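Local coordinates for uncharacterized protein (Bacteroides caccae, PDB 4L7A) that is of unknown function but probably acts as a zinc-dependent metallopeptidase, at residues P91-I97 / L116-M122; W26-Y31 / A66-K70; W73-Y77 / M142-F146. All blocks are in the same frame, centred on the assembly; numbering follows the deposited sequence. Where two conformers were deposited one is given.

All three contacts are buried, and they touch one another. Contact 1 lies in the mixed sheet and is held mainly by backbone hydrogen bonds. Contacts 2 and 3 are helix pairings made mostly by side chains, and both use helix 59-81. Each has one tyrosine hydroxyl bond: to a backbone carbonyl in contact 2, to a histidine ring in contact 3. Contact 3 lies nearest the centre of the chain and is largely aromatic. Contact 2 is further out, its centre about 16 Å from the centre of the chain, and mixes apolar packing with the chains of two partly exposed lysines. Ile-94 of contact 1 reaches Tyr-31 and Trp-73. Pro-91 packs on Trp-73 and Phe-146, so the loop leading into strand 93-98 rests on contact 3.

Contact 1 of 3, residues P91-I97 / L116-M122; sequences PKVIHLI and LKVTLYM
Val-93 to Ile-97 pair in parallel with Lys-117 to Tyr-121 at the middle of the four-stranded mixed sheet. Strand 38-40 flanks one side and strand 107-112 the other. The two strand directions differ by 19°. Val-93, His-95 and Ile-97 use both N and O across the pair, bonding to Leu-116, Val-118, Leu-120 and Met-122. This alternation is the usual parallel ladder. At its start Leu-116 O takes two donors, both in its carbonyl plane. Lys-92 N is 2.7 Å from Leu-116 O but strongly bent, with 133° at the hydrogen. Val-93 N is 3.3 Å from Leu-116 O and straighter.

Ile-94, Leu-96, Val-118 and Leu-120 share the face turned to helices 59-81 and 131-153. There Leu-96 CD2 packs 3.9 Å from Leu-120 CB. Met-122, a selenomethionine, folds its chain back so that SE lies 4.1 Å from Leu-96 CB.

The other face carries Val-93, His-95, Ile-97, Lys-117, Thr-119 and Tyr-121. Lys-117 runs beside Val-93, CG anti to its backbone N (chi1 178°). Its chain then reaches over one face of the His-95 imidazole, toward the rim, in a CH-pi contact. Lys-117 CD is 3.9 Å from His-95 CE1. Ile-97 touches two neighbours. It and Tyr-121 lie side by side, pointing the same way, with Ile-97 CG2 3.7 Å from Tyr-121 CE2. The other arm is extended and comes near the tyrosine hydroxyl, and Ile-97 CD1 meets Thr-119 CG2 at 3.7 Å.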
loop_
_atom_site.group_PDB
_atom_site.type_symbol
_atom_site.label_atom_id
_atom_site.label_comp_id
_atom_site.label_asym_id
_atom_site.label_seq_id
_atom_site.Cartn_x
_atom_site.Cartn_y
_atom_site.Cartn_z
ATOM N N PRO A 91 4.676 -0.100 8.982
ATOM C CA PRO A 91 6.100 -0.116 8.802
ATOM C C PRO A 91 6.732 0.642 9.978
ATOM O O PRO A 91 6.060 1.394 10.648
ATOM C CB PRO A 91 6.293 0.696 7.515
ATOM C CG PRO A 91 5.207 1.692 7.542
ATOM C CD PRO A 91 4.025 1.028 8.288
ATOM N N LYS A 92 8.027 0.506 10.174
ATOM C CA LYS A 92 8.755 1.367 11.150
ATOM C C LYS A 92 9.138 2.741 10.610
ATOM O O LYS A 92 9.257 3.719 11.358
ATOM C CB LYS A 92 10.052 0.694 11.641
ATOM C CG LYS A 92 9.889 -0.729 12.219
ATOM C CD LYS A 92 9.131 -0.777 13.561
ATOM C CE LYS A 92 8.049 -1.912 13.592
ATOM N NZ LYS A 92 6.819 -1.379 14.263
ATOM N N VAL A 93 9.416 2.813 9.313
ATOM C CA VAL A 93 9.917 4.046 8.704
ATOM C C VAL A 93 9.327 4.251 7.313
ATOM O O VAL A 93 9.172 3.277 6.548
ATOM C CB VAL A 93 11.471 4.000 8.614
ATOM C CG1 VAL A 93 12.002 5.210 7.850
ATOM C CG2 VAL A 93 12.095 3.985 9.989
ATOM N N ILE A 94 8.928 5.488 7.028
ATOM C CA ILE A 94 8.486 5.927 5.707
ATOM C C ILE A 94 9.446 7.058 5.293
ATOM O O ILE A 94 9.730 7.938 6.127
ATOM C CB ILE A 94 7.034 6.367 5.713
ATOM C CG1 ILE A 94 6.114 5.198 6.027
ATOM C CG2 ILE A 94 6.629 6.865 4.350
ATOM C CD1 ILE A 94 4.714 5.605 6.432
ATOM N N HIS A 95 10.071 6.968 4.105
ATOM C CA HIS A 95 10.954 8.055 3.620
ATOM C C HIS A 95 10.308 8.599 2.390
ATOM O O HIS A 95 9.853 7.820 1.579
ATOM C CB HIS A 95 12.296 7.533 3.137
ATOM C CG HIS A 95 13.232 7.161 4.228
ATOM N ND1 HIS A 95 14.519 6.727 3.978
ATOM C CD2 HIS A 95 13.109 7.208 5.573
ATOM C CE1 HIS A 95 15.145 6.496 5.124
ATOM N NE2 HIS A 95 14.308 6.786 6.108
ATOM N N LEU A 96 10.276 9.900 2.235
ATOM C CA LEU A 96 9.892 10.508 0.970
ATOM C C LEU A 96 11.164 11.002 0.321
ATOM O O LEU A 96 11.993 11.651 0.978
ATOM C CB LEU A 96 8.955 11.685 1.161
ATOM C CG LEU A 96 7.695 11.461 1.939
ATOM C CD1 LEU A 96 6.791 12.669 1.785
ATOM C CD2 LEU A 96 6.980 10.222 1.425
ATOM N N ILE A 97 11.324 10.671 -0.954
ATOM C CA ILE A 97 12.447 11.128 -1.751
ATOM C C ILE A 97 11.927 11.717 -3.024
ATOM O O ILE A 97 11.007 11.186 -3.642
ATOM C CB ILE A 97 13.415 9.987 -2.074
ATOM C CG1 ILE A 97 14.035 9.474 -0.794
ATOM C CG2 ILE A 97 14.512 10.425 -2.978
ATOM C CD1 ILE A 97 15.019 8.232 -1.017
ATOM N N LEU A 116 9.790 -2.965 8.754
ATOM C CA LEU A 116 9.730 -2.506 7.388
ATOM C C LEU A 116 10.020 -1.015 7.213
ATOM O O LEU A 116 9.508 -0.164 7.974
ATOM C CB LEU A 116 8.337 -2.786 6.817
ATOM C CG LEU A 116 8.024 -2.396 5.387
ATOM C CD1 LEU A 116 8.817 -3.214 4.411
ATOM C CD2 LEU A 116 6.583 -2.606 5.177
ATOM N N LYS A 117 10.856 -0.720 6.202
ATOM C CA LYS A 117 11.005 0.609 5.685
ATOM C C LYS A 117 10.371 0.734 4.282
ATOM O O LYS A 117 10.583 -0.113 3.441
ATOM C CB LYS A 117 12.467 0.953 5.629
ATOM C CG LYS A 117 12.729 2.333 5.046
ATOM C CD LYS A 117 14.184 2.723 5.154
ATOM C CE LYS A 117 14.955 2.253 3.944
ATOM N NZ LYS A 117 16.420 2.032 4.265
ATOM N N VAL A 118 9.539 1.745 4.080
ATOM C CA VAL A 118 8.915 2.064 2.771
ATOM C C VAL A 118 9.438 3.435 2.329
ATOM O O VAL A 118 9.371 4.400 3.086
ATOM C CB VAL A 118 7.389 2.115 2.850
ATOM C CG1 VAL A 118 6.742 2.348 1.461
ATOM C CG2 VAL A 118 6.788 0.826 3.341
ATOM N N THR A 119 9.936 3.515 1.116
ATOM C CA THR A 119 10.357 4.747 0.550
ATOM C C THR A 119 9.444 5.068 -0.594
ATOM O O THR A 119 9.207 4.221 -1.429
ATOM C CB THR A 119 11.782 4.632 0.008
ATOM O OG1 THR A 119 12.655 4.353 1.104
ATOM C CG2 THR A 119 12.216 5.916 -0.661
ATOM N N LEU A 120 8.916 6.279 -0.624
ATOM C CA LEU A 120 8.084 6.702 -1.688
ATOM C C LEU A 120 8.798 7.809 -2.466
ATOM O O LEU A 120 9.241 8.801 -1.879
ATOM C CB LEU A 120 6.785 7.245 -1.155
ATOM C CG LEU A 120 6.009 6.388 -0.162
ATOM C CD1 LEU A 120 4.795 7.124 0.281
ATOM C CD2 LEU A 120 5.617 5.094 -0.853
ATOM N N TYR A 121 8.841 7.649 -3.786
ATOM C CA TYR A 121 9.403 8.615 -4.687
ATOM C C TYR A 121 8.241 9.462 -5.196
ATOM O O TYR A 121 7.211 8.939 -5.683
ATOM C CB TYR A 121 10.169 7.901 -5.825
ATOM C CG TYR A 121 11.409 7.242 -5.317
ATOM C CD1 TYR A 121 11.418 5.957 -4.833
ATOM C CD2 TYR A 121 12.623 7.933 -5.328
ATOM C CE1 TYR A 121 12.604 5.387 -4.335
ATOM C CE2 TYR A 121 13.782 7.380 -4.869
ATOM C CZ TYR A 121 13.775 6.119 -4.348
ATOM O OH TYR A 121 14.995 5.621 -3.906
HETATM N N MSE A 122 8.424 10.777 -5.098
HETATM C CA MSE A 122 7.376 11.719 -5.438
HETATM C C MSE A 122 7.879 12.991 -6.095
HETATM O O MSE A 122 9.035 13.310 -6.006
HETATM C CB MSE A 122 6.542 12.120 -4.181
HETATM C CG MSE A 122 7.262 12.104 -2.869
HETATM SE SE MSE A 122 8.623 13.492 -2.550
HETATM C CE MSE A 122 7.491 14.982 -2.025
#

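Contact 2 of 3, residues W26-Y31 / A66-K70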
loop_
_atom_site.group_PDB
_atom_site.type_symbol
_atom_site.label_atom_id
_atom_site.label_comp_id
_atom_site.label_asym_id
_atom_site.label_seq_id
_atom_site.Cartn_x
_atom_site.Cartn_y
_atom_site.Cartn_z
ATOM N N TRP A 26 3.960 18.207 13.718
ATOM C CA TRP A 26 2.774 17.514 13.223
ATOM C C TRP A 26 3.050 16.012 13.042
ATOM O O TRP A 26 2.184 15.186 13.323
ATOM C CB TRP A 26 2.323 18.177 11.941
ATOM C CG TRP A 26 1.073 17.683 11.422
ATOM C CD1 TRP A 26 -0.149 18.225 11.633
ATOM C CD2 TRP A 26 0.856 16.489 10.636
ATOM N NE1 TRP A 26 -1.106 17.483 10.993
ATOM C CE2 TRP A 26 -0.524 16.427 10.353
ATOM C CE3 TRP A 26 1.701 15.512 10.097
ATOM C CZ2 TRP A 26 -1.098 15.418 9.582
ATOM C CZ3 TRP A 26 1.137 14.500 9.302
ATOM C CH2 TRP A 26 -0.251 14.466 9.058
ATOM N N LEU A 27 4.246 15.662 12.569
ATOM C CA LEU A 27 4.595 14.253 12.350
ATOM C C LEU A 27 4.737 13.538 13.709
ATOM O O LEU A 27 4.300 12.373 13.876
ATOM C CB LEU A 27 5.866 14.109 11.539
ATOM C CG LEU A 27 5.686 14.581 10.098
ATOM C CD1 LEU A 27 7.040 14.740 9.442
ATOM C CD2 LEU A 27 4.842 13.596 9.302
ATOM N N LEU A 28 5.343 14.205 14.675
ATOM C CA LEU A 28 5.429 13.605 16.009
ATOM C C LEU A 28 4.028 13.208 16.489
ATOM O O LEU A 28 3.804 12.100 16.949
ATOM C CB LEU A 28 6.059 14.587 16.967
ATOM C CG LEU A 28 6.174 14.195 18.446
ATOM C CD1 LEU A 28 6.968 12.911 18.607
ATOM C CD2 LEU A 28 6.862 15.319 19.264
ATOM N N GLU A 29 3.085 14.127 16.310
ATOM C CA GLU A 29 1.754 13.968 16.847
ATOM C C GLU A 29 0.879 13.027 16.014
ATOM O O GLU A 29 0.034 12.361 16.556
ATOM C CB GLU A 29 1.119 15.347 17.074
ATOM C CG GLU A 29 1.942 16.207 18.092
ATOM C CD GLU A 29 1.581 17.690 18.123
ATOM O OE1 GLU A 29 0.707 18.163 17.375
ATOM O OE2 GLU A 29 2.195 18.399 18.918
ATOM N N ASN A 30 1.082 12.963 14.713
ATOM C CA ASN A 30 0.208 12.161 13.897
ATOM C C ASN A 30 0.755 10.792 13.419
ATOM O O ASN A 30 -0.007 10.009 12.901
ATOM C CB ASN A 30 -0.236 12.942 12.658
ATOM C CG ASN A 30 -1.240 14.019 12.980
ATOM O OD1 ASN A 30 -2.430 13.787 12.933
ATOM N ND2 ASN A 30 -0.755 15.183 13.377
ATOM N N TYR A 31 2.053 10.568 13.498
ATOM C CA TYR A 31 2.678 9.339 13.030
ATOM C C TYR A 31 3.413 8.653 14.181
ATOM O O TYR A 31 3.144 7.502 14.480
ATOM C CB TYR A 31 3.642 9.606 11.866
ATOM C CG TYR A 31 2.969 9.612 10.477
ATOM C CD1 TYR A 31 2.322 10.716 10.012
ATOM C CD2 TYR A 31 2.985 8.500 9.687
ATOM C CE1 TYR A 31 1.697 10.728 8.752
ATOM C CE2 TYR A 31 2.375 8.480 8.429
ATOM C CZ TYR A 31 1.750 9.599 7.959
ATOM O OH TYR A 31 1.146 9.606 6.732
ATOM N N ALA A 66 1.890 13.199 3.427
ATOM C CA ALA A 66 1.761 12.712 4.785
ATOM C C ALA A 66 0.315 12.703 5.214
ATOM O O ALA A 66 -0.107 11.800 5.924
ATOM C CB ALA A 66 2.552 13.544 5.724
ATOM N N LYS A 67 -0.460 13.664 4.785
ATOM C CA LYS A 67 -1.879 13.714 5.178
ATOM C C LYS A 67 -2.745 12.730 4.368
ATOM O O LYS A 67 -3.722 12.164 4.897
ATOM C CB LYS A 67 -2.462 15.119 5.013
ATOM C CG LYS A 67 -1.860 16.159 5.932
ATOM C CD LYS A 67 -2.714 17.403 5.994
ATOM C CE LYS A 67 -2.202 18.389 7.091
ATOM N NZ LYS A 67 -3.049 19.587 7.068
ATOM N N ILE A 68 -2.417 12.554 3.092
ATOM C CA ILE A 68 -3.150 11.616 2.244
ATOM C C ILE A 68 -2.926 10.169 2.722
ATOM O O ILE A 68 -3.880 9.354 2.813
ATOM C CB ILE A 68 -2.773 11.829 0.796
ATOM C CG1 ILE A 68 -3.326 13.208 0.376
ATOM C CG2 ILE A 68 -3.350 10.755 -0.085
ATOM C CD1 ILE A 68 -2.942 13.641 -1.041
ATOM N N VAL A 69 -1.672 9.849 2.995
ATOM C CA VAL A 69 -1.285 8.501 3.470
ATOM C C VAL A 69 -1.979 8.143 4.796
ATOM O O VAL A 69 -2.455 7.015 4.989
ATOM C CB VAL A 69 0.225 8.417 3.594
ATOM C CG1 VAL A 69 0.676 7.161 4.277
ATOM C CG2 VAL A 69 0.853 8.439 2.194
ATOM N N LYS A 70 -2.086 9.117 5.693
ATOM C CA LYS A 70 -2.713 8.884 6.971
ATOM C C LYS A 70 -4.192 8.731 6.799
ATOM O O LYS A 70 -4.798 7.807 7.352
ATOM C CB LYS A 70 -2.423 10.028 7.925
ATOM C CG LYS A 70 -3.114 9.915 9.295
ATOM C CD LYS A 70 -2.621 11.014 10.245
ATOM C CE LYS A 70 -3.732 11.507 11.189
ATOM N NZ LYS A 70 -4.150 10.410 12.131
#
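Segments 26-31 and 66-70 run almost parallel, 4° apart, with Leu-27 level with Ala-66 and Tyr-31 with Lys-70. The axes are 11.7 Å apart, and large side chains of the first helix span the distance to the second. Tyr-31 reaches across with its hydroxyl. Tyr-31 OH donates to Ala-66 O at 2.7 Å, in the carbonyl plane and on a lone pair (129° at the oxygen). The same carbonyl also takes a weak bond from Lys-70 N in its own helix, so the tyrosine is a second donor to it. The hydroxyl also rests against the valine stem, with Tyr-31 OH 3.5 Å from Val-69 CB.

The indole of Trp-26 packs on Ala-66 and Lys-67. Its chi1 of -173° extends the ring toward the second helix. Trp-26 CZ3 packs 4.0 Å from Ala-66 CB, and Trp-26 CZ2 lies 3.8 Å from Lys-67 CG. This joins helix 17-35 to helix 59-81, and Phe-39 of strand 38-40 touches Leu-27, Tyr-31 and Ala-66. The extended Lys-67 chain passes the indole, and Lys-67 NZ is hydrogen-bonded to the carbonyls of Asp-266, His-269 and Ile-270.

Asn-30 is held from its own helix. Asn-30 ND2 donates to Trp-26 O at 2.9 Å, which also receives Asn-30 N. The amide nitrogen thus sits over one face of the indole, near its rim. The bond fixes the amide with its oxygen toward the lysine chain. Asn-30 OD1 is 3.2 Å from Lys-70 CE, while Lys-70 NZ has a long, weak ion pair with Glu-75.

Contact 3 of 3, residues W73-Y77 / M142-F146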
loop_
_atom_site.group_PDB
_atom_site.type_symbol
_atom_site.label_atom_id
_atom_site.label_comp_id
_atom_site.label_asym_id
_atom_site.label_seq_id
_atom_site.Cartn_x
_atom_site.Cartn_y
_atom_site.Cartn_z
ATOM N N TRP A 73 -4.933 5.184 4.459
ATOM C CA TRP A 73 -4.456 3.901 4.989
ATOM C C TRP A 73 -4.585 3.882 6.517
ATOM O O TRP A 73 -5.440 3.153 7.058
ATOM C CB TRP A 73 -3.068 3.516 4.450
ATOM C CG TRP A 73 -2.277 2.719 5.406
ATOM C CD1 TRP A 73 -2.646 1.572 6.049
ATOM C CD2 TRP A 73 -1.002 3.059 5.890
ATOM N NE1 TRP A 73 -1.665 1.209 6.954
ATOM C CE2 TRP A 73 -0.632 2.106 6.833
ATOM C CE3 TRP A 73 -0.095 4.069 5.570
ATOM C CZ2 TRP A 73 0.627 2.129 7.462
ATOM C CZ3 TRP A 73 1.138 4.118 6.264
ATOM C CH2 TRP A 73 1.457 3.156 7.188
ATOM N N LEU A 74 -3.823 4.732 7.216
ATOM C CA LEU A 74 -3.724 4.615 8.665
ATOM C C LEU A 74 -5.074 4.806 9.345
ATOM O O LEU A 74 -5.471 3.973 10.111
ATOM C CB LEU A 74 -2.732 5.601 9.228
ATOM C CG LEU A 74 -1.263 5.295 9.002
ATOM C CD1 LEU A 74 -0.435 6.526 9.301
ATOM C CD2 LEU A 74 -0.794 4.170 9.872
ATOM N N GLU A 75 -5.820 5.829 8.950
ATOM C CA GLU A 75 -7.146 6.045 9.479
ATOM C C GLU A 75 -8.191 5.039 9.024
ATOM O O GLU A 75 -9.190 4.846 9.730
ATOM C CB GLU A 75 -7.638 7.466 9.228
ATOM C CG GLU A 75 -6.977 8.491 10.157
ATOM C CD GLU A 75 -7.515 9.898 9.890
ATOM O OE1 GLU A 75 -8.725 10.081 9.647
ATOM O OE2 GLU A 75 -6.727 10.817 9.862
ATOM N N ALA A 76 -7.959 4.383 7.886
ATOM C CA ALA A 76 -8.902 3.392 7.394
ATOM C C ALA A 76 -8.815 2.119 8.211
ATOM O O ALA A 76 -9.803 1.508 8.640
ATOM C CB ALA A 76 -8.644 3.115 5.897
ATOM N N TYR A 77 -7.596 1.705 8.400
ATOM C CA TYR A 77 -7.285 0.586 9.255
ATOM C C TYR A 77 -7.783 0.859 10.679
ATOM O O TYR A 77 -8.379 -0.034 11.281
ATOM C CB TYR A 77 -5.790 0.304 9.238
ATOM C CG TYR A 77 -5.253 -0.467 8.026
ATOM C CD1 TYR A 77 -5.876 -0.431 6.782
ATOM C CD2 TYR A 77 -4.063 -1.226 8.139
ATOM C CE1 TYR A 77 -5.349 -1.164 5.664
ATOM C CE2 TYR A 77 -3.526 -1.903 7.074
ATOM C CZ TYR A 77 -4.175 -1.885 5.834
ATOM O OH TYR A 77 -3.633 -2.600 4.831
HETATM N N MSE A 142 1.819 -0.979 -0.756
HETATM C CA MSE A 142 1.768 -0.826 0.683
HETATM C C MSE A 142 0.851 -1.845 1.366
HETATM O O MSE A 142 1.287 -2.531 2.272
HETATM C CB MSE A 142 1.390 0.611 1.086
HETATM C CG MSE A 142 2.538 1.596 0.784
HETATM SE SE MSE A 142 1.949 3.463 0.843
HETATM C CE MSE A 142 2.327 3.729 2.744
ATOM N N HIS A 143 -0.417 -1.914 0.934
ATOM C CA HIS A 143 -1.332 -2.903 1.497
ATOM C C HIS A 143 -0.808 -4.311 1.330
ATOM O O HIS A 143 -1.031 -5.174 2.168
ATOM C CB HIS A 143 -2.759 -2.810 0.920
ATOM C CG HIS A 143 -3.431 -1.524 1.237
ATOM N ND1 HIS A 143 -3.760 -1.164 2.534
ATOM C CD2 HIS A 143 -3.778 -0.474 0.451
ATOM C CE1 HIS A 143 -4.307 0.037 2.528
ATOM N NE2 HIS A 143 -4.308 0.493 1.283
ATOM N N HIS A 144 -0.087 -4.557 0.260
ATOM C CA HIS A 144 0.476 -5.887 0.048
ATOM C C HIS A 144 1.470 -6.171 1.203
ATOM O O HIS A 144 1.418 -7.203 1.824
ATOM C CB HIS A 144 1.152 -6.007 -1.328
ATOM C CG HIS A 144 1.972 -7.253 -1.506
ATOM N ND1 HIS A 144 1.765 -8.139 -2.541
ATOM C CD2 HIS A 144 3.029 -7.740 -0.809
ATOM C CE1 HIS A 144 2.648 -9.126 -2.462
ATOM N NE2 HIS A 144 3.452 -8.884 -1.434
ATOM N N GLU A 145 2.375 -5.253 1.464
ATOM C CA GLU A 145 3.415 -5.427 2.513
ATOM C C GLU A 145 2.830 -5.470 3.899
ATOM O O GLU A 145 3.310 -6.251 4.732
ATOM C CB GLU A 145 4.417 -4.318 2.424
ATOM C CG GLU A 145 5.236 -4.358 1.109
ATOM C CD GLU A 145 6.190 -5.547 1.062
ATOM O OE1 GLU A 145 6.809 -5.870 2.124
ATOM O OE2 GLU A 145 6.293 -6.186 -0.000
ATOM N N PHE A 146 1.792 -4.670 4.155
ATOM C CA PHE A 146 1.139 -4.739 5.454
ATOM C C PHE A 146 0.492 -6.103 5.664
ATOM O O PHE A 146 0.645 -6.691 6.725
ATOM C CB PHE A 146 0.170 -3.607 5.686
ATOM C CG PHE A 146 0.747 -2.253 5.410
ATOM C CD1 PHE A 146 2.105 -2.003 5.507
ATOM C CD2 PHE A 146 -0.077 -1.214 5.030
ATOM C CE1 PHE A 146 2.613 -0.733 5.217
ATOM C CE2 PHE A 146 0.429 0.045 4.777
ATOM C CZ PHE A 146 1.764 0.279 4.860
HETATM O O HOH W 1 -3.427 -5.176 3.552
#
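Trp-73 and Phe-146 form the apolar centre of an aromatic cluster between helix 59-81 and helix 131-153. Phe-146 belongs to the HExxH sequence that begins at His-144, a motif that in this peptidase clan typically supplies zinc ligands and the catalytic glutamate. The Phe-146 ring lies over one face of the indole as an offset stack. The centroids of the Trp-73 five-membered ring and the Phe-146 ring are 4.4 Å apart, with planes at 29°. Beside this pair the selenomethionine Met-142 bends its end toward the six-membered ring. Met-142 CE is 3.7 Å from Trp-73 CZ3.

Tyr-77, one turn on from Trp-73, extends the cluster. Trp-73 CD1 sits over the centre of one tyrosine face. The hydroxyl lies at the edge of the Phe-146 ring, with Tyr-77 OH 3.8 Å from Phe-146 CD2.

The polar edge begins at the same hydroxyl, where His-143 completes the cluster. Tyr-77 OH and His-143 ND1 are 2.7 Å apart in a nearly straight hydrogen bond (169°), near the imidazole plane. Either may donate. A water adds a second link: it lies 2.9 Å from Tyr-77 OH and donates to His-143 O at 2.8 Å.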